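TRAP-type transporter, periplasmic component (Cupriavidus necator, PDB 4P8B) probably serves as the periplasmic solute-binding component of a TRAP transporter and binds (S)-2-acetolactate. Local coordinates at residues K67-P70 against G71-V75. Residues are numbered along the deposited sequence; the frame is centred on the assembly and turned at random.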
ATOM      1  N   LYS A  67      13.272  -5.499 -16.584  1.00 20.07           N
ATOM      2  CA  LYS A  67      13.390  -4.057 -16.573  1.00 20.72           C
ATOM      3  C   LYS A  67      12.273  -3.481 -15.706  1.00 16.54           C
ATOM      4  O   LYS A  67      11.114  -3.887 -15.827  1.00 17.30           O
ATOM      5  CB  LYS A  67      13.296  -3.504 -17.991  1.00 19.56           C
ATOM      6  CG  LYS A  67      13.297  -1.975 -18.045  1.00 28.85           C
ATOM      7  CD  LYS A  67      13.418  -1.439 -19.469  1.00 28.09           C
ATOM      8  CE  LYS A  67      14.808  -1.668 -20.040  1.00 40.18           C
ATOM      9  NZ  LYS A  67      15.812  -0.729 -19.473  1.00 45.82           N
ATOM     10  N   LEU A  68      12.637  -2.513 -14.865  1.00 16.89           N
ATOM     11  CA  LEU A  68      11.684  -1.807 -14.012  1.00 16.13           C
ATOM     12  C   LEU A  68      11.022  -0.653 -14.767  1.00 15.42           C
ATOM     13  O   LEU A  68      11.673   0.085 -15.501  1.00 16.35           O
ATOM     14  CB  LEU A  68      12.383  -1.267 -12.763  1.00 15.46           C
ATOM     15  CG  LEU A  68      12.500  -2.191 -11.545  1.00 27.94           C
ATOM     16  CD1 LEU A  68      12.930  -3.601 -11.865  1.00 27.16           C
ATOM     17  CD2 LEU A  68      13.465  -1.523 -10.540  1.00 26.04           C
ATOM     18  N   TYR A  69       9.713  -0.533 -14.592  1.00 13.86           N
ATOM     19  CA  TYR A  69       8.930   0.556 -15.154  1.00 13.61           C
ATOM     20  C   TYR A  69       8.230   1.290 -14.015  1.00 13.75           C
ATOM     21  O   TYR A  69       7.058   1.048 -13.720  1.00 12.90           O
ATOM     22  CB  TYR A  69       7.905   0.015 -16.153  1.00 15.25           C
ATOM     23  CG  TYR A  69       8.514  -0.432 -17.467  1.00 17.77           C
ATOM     24  CD1 TYR A  69       9.121  -1.682 -17.594  1.00 17.85           C
ATOM     25  CD2 TYR A  69       8.489   0.399 -18.586  1.00 17.17           C
ATOM     26  CE1 TYR A  69       9.664  -2.096 -18.803  1.00 18.12           C
ATOM     27  CE2 TYR A  69       9.028  -0.007 -19.797  1.00 18.97           C
ATOM     28  CZ  TYR A  69       9.616  -1.235 -19.886  1.00 19.49           C
ATOM     29  OH  TYR A  69      10.155  -1.609 -21.104  1.00 22.07           O
ATOM     30  N   PRO A  70       8.953   2.200 -13.354  1.00 12.26           N
ATOM     31  CA  PRO A  70       8.349   2.974 -12.267  1.00 11.57           C
ATOM     32  C   PRO A  70       7.369   4.022 -12.775  1.00 12.09           C
ATOM     33  O   PRO A  70       7.299   4.328 -13.971  1.00 14.34           O
ATOM     34  CB  PRO A  70       9.556   3.608 -11.586  1.00 16.44           C
ATOM     35  CG  PRO A  70      10.574   3.749 -12.680  1.00 16.22           C
ATOM     36  CD  PRO A  70      10.368   2.551 -13.573  1.00 14.35           C
ATOM     37  N   GLY A  71       6.642   4.609 -11.850  1.00 11.01           N
ATOM     38  CA  GLY A  71       5.604   5.552 -12.185  1.00 10.09           C
ATOM     39  C   GLY A  71       4.367   4.945 -12.807  1.00 10.33           C
ATOM     40  O   GLY A  71       3.502   5.655 -13.301  1.00 12.35           O
ATOM     41  N   THR A  72       4.281   3.616 -12.816  1.00 11.01           N
ATOM     42  CA  THR A  72       3.186   2.913 -13.482  1.00 12.07           C
ATOM     43  C   THR A  72       3.051   3.349 -14.942  1.00 11.55           C
ATOM     44  O   THR A  72       1.970   3.399 -15.502  1.00 11.81           O
ATOM     45  CB  THR A  72       1.808   3.004 -12.716  1.00 11.45           C
ATOM     46  OG1 THR A  72       1.873   3.907 -11.615  1.00 13.28           O
ATOM     47  CG2 THR A  72       1.446   1.676 -12.141  1.00 12.40           C
ATOM     48  N   SER A  73       4.182   3.586 -15.588  1.00 12.08           N
ATOM     49  CA  SER A  73       4.165   4.042 -16.977  1.00 12.95           C
ATOM     50  C   SER A  73       3.524   3.035 -17.926  1.00 13.68           C
ATOM     51  O   SER A  73       2.984   3.433 -18.957  1.00 14.32           O
ATOM     52  CB  SER A  73       5.575   4.356 -17.485  1.00 14.51           C
ATOM     53  OG  SER A  73       6.336   3.167 -17.614  1.00 17.76           O
ATOM     54  N   LEU A  74       3.558   1.747 -17.588  1.00 13.69           N
ATOM     55  CA  LEU A  74       2.987   0.755 -18.483  1.00 14.50           C
ATOM     56  C   LEU A  74       1.472   0.896 -18.619  1.00 14.51           C
ATOM     57  O   LEU A  74       0.891   0.368 -19.573  1.00 16.24           O
ATOM     58  CB  LEU A  74       3.375  -0.653 -18.024  1.00 15.20           C
ATOM     59  CG  LEU A  74       4.858  -0.972 -18.236  1.00 14.97           C
ATOM     60  CD1 LEU A  74       5.294  -2.243 -17.512  1.00 16.87           C
ATOM     61  CD2 LEU A  74       5.152  -1.108 -19.705  1.00 18.33           C
ATOM     62  N   VAL A  75       0.834   1.566 -17.657  1.00 13.64           N
ATOM     63  CA  VAL A  75      -0.580   1.947 -17.772  1.00 14.17           C
ATOM     64  C   VAL A  75      -0.760   3.482 -17.753  1.00 13.56           C
ATOM     65  O   VAL A  75      -1.762   4.001 -17.275  1.00 13.06           O
ATOM     66  CB  VAL A  75      -1.473   1.272 -16.679  1.00 13.53           C
ATOM     67  CG1 VAL A  75      -1.616  -0.203 -16.992  1.00 15.20           C
ATOM     68  CG2 VAL A  75      -0.893   1.471 -15.286  1.00 12.73           C
TER
HETATM   69  O   HOH W   1       4.639   0.453 -15.087  1.00 11.60           O
HETATM   70  O   HOH W   2       8.449   3.457 -16.311  1.00 14.19           O
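A single water oxygen is gripped by Tyr69 and Leu74 together: it donates to Tyr69 O at 2.8 Å and accepts from Leu74 N at 3.0 Å. No direct hydrogen bond links 67-70 to 71-75; the polar links between the two segments pass through water. A second water makes a similar bridge, donating to Pro70 O at 2.7 Å and bonding to Ser73 OG. The first torsion of Ser73 sets OG between its own backbone N and carbonyl carbon, and there it meets the edge of the Tyr69 ring in plane, 3.6 Å from Tyr69 CD2.

The chain here leaves 66-69, an outermost strand of the mixed five-stranded sheet in this periplasmic-binding-protein fold. It bends through Gly71 and Thr72, both with positive phi (72° and 54°), into a short 3-10 turn on the way to helix 82-88; Val75 N bonds back to Thr72 O at 3.0 Å. Backbone bonds from Lys67 and Tyr69 tie the strand to the parallel strand 33-36 and to Leu37.

The apolar part of the contact is Leu74 against the Tyr69 ring, the two side chains crossing at about a right angle. Leu74 CD2 lies 4.1 Å from the ring centroid and 20° off the ring normal, a CH-pi contact over one face, while Leu74 CD1 lies 3.7 Å from Tyr69 CG, near the root of the ring. Leu74 also touches Lys34 and Ile91. Thr72 turns away from this surface cluster, and its side chain comes within about 4 Å of that of Gln79, an acetolactate-binding residue.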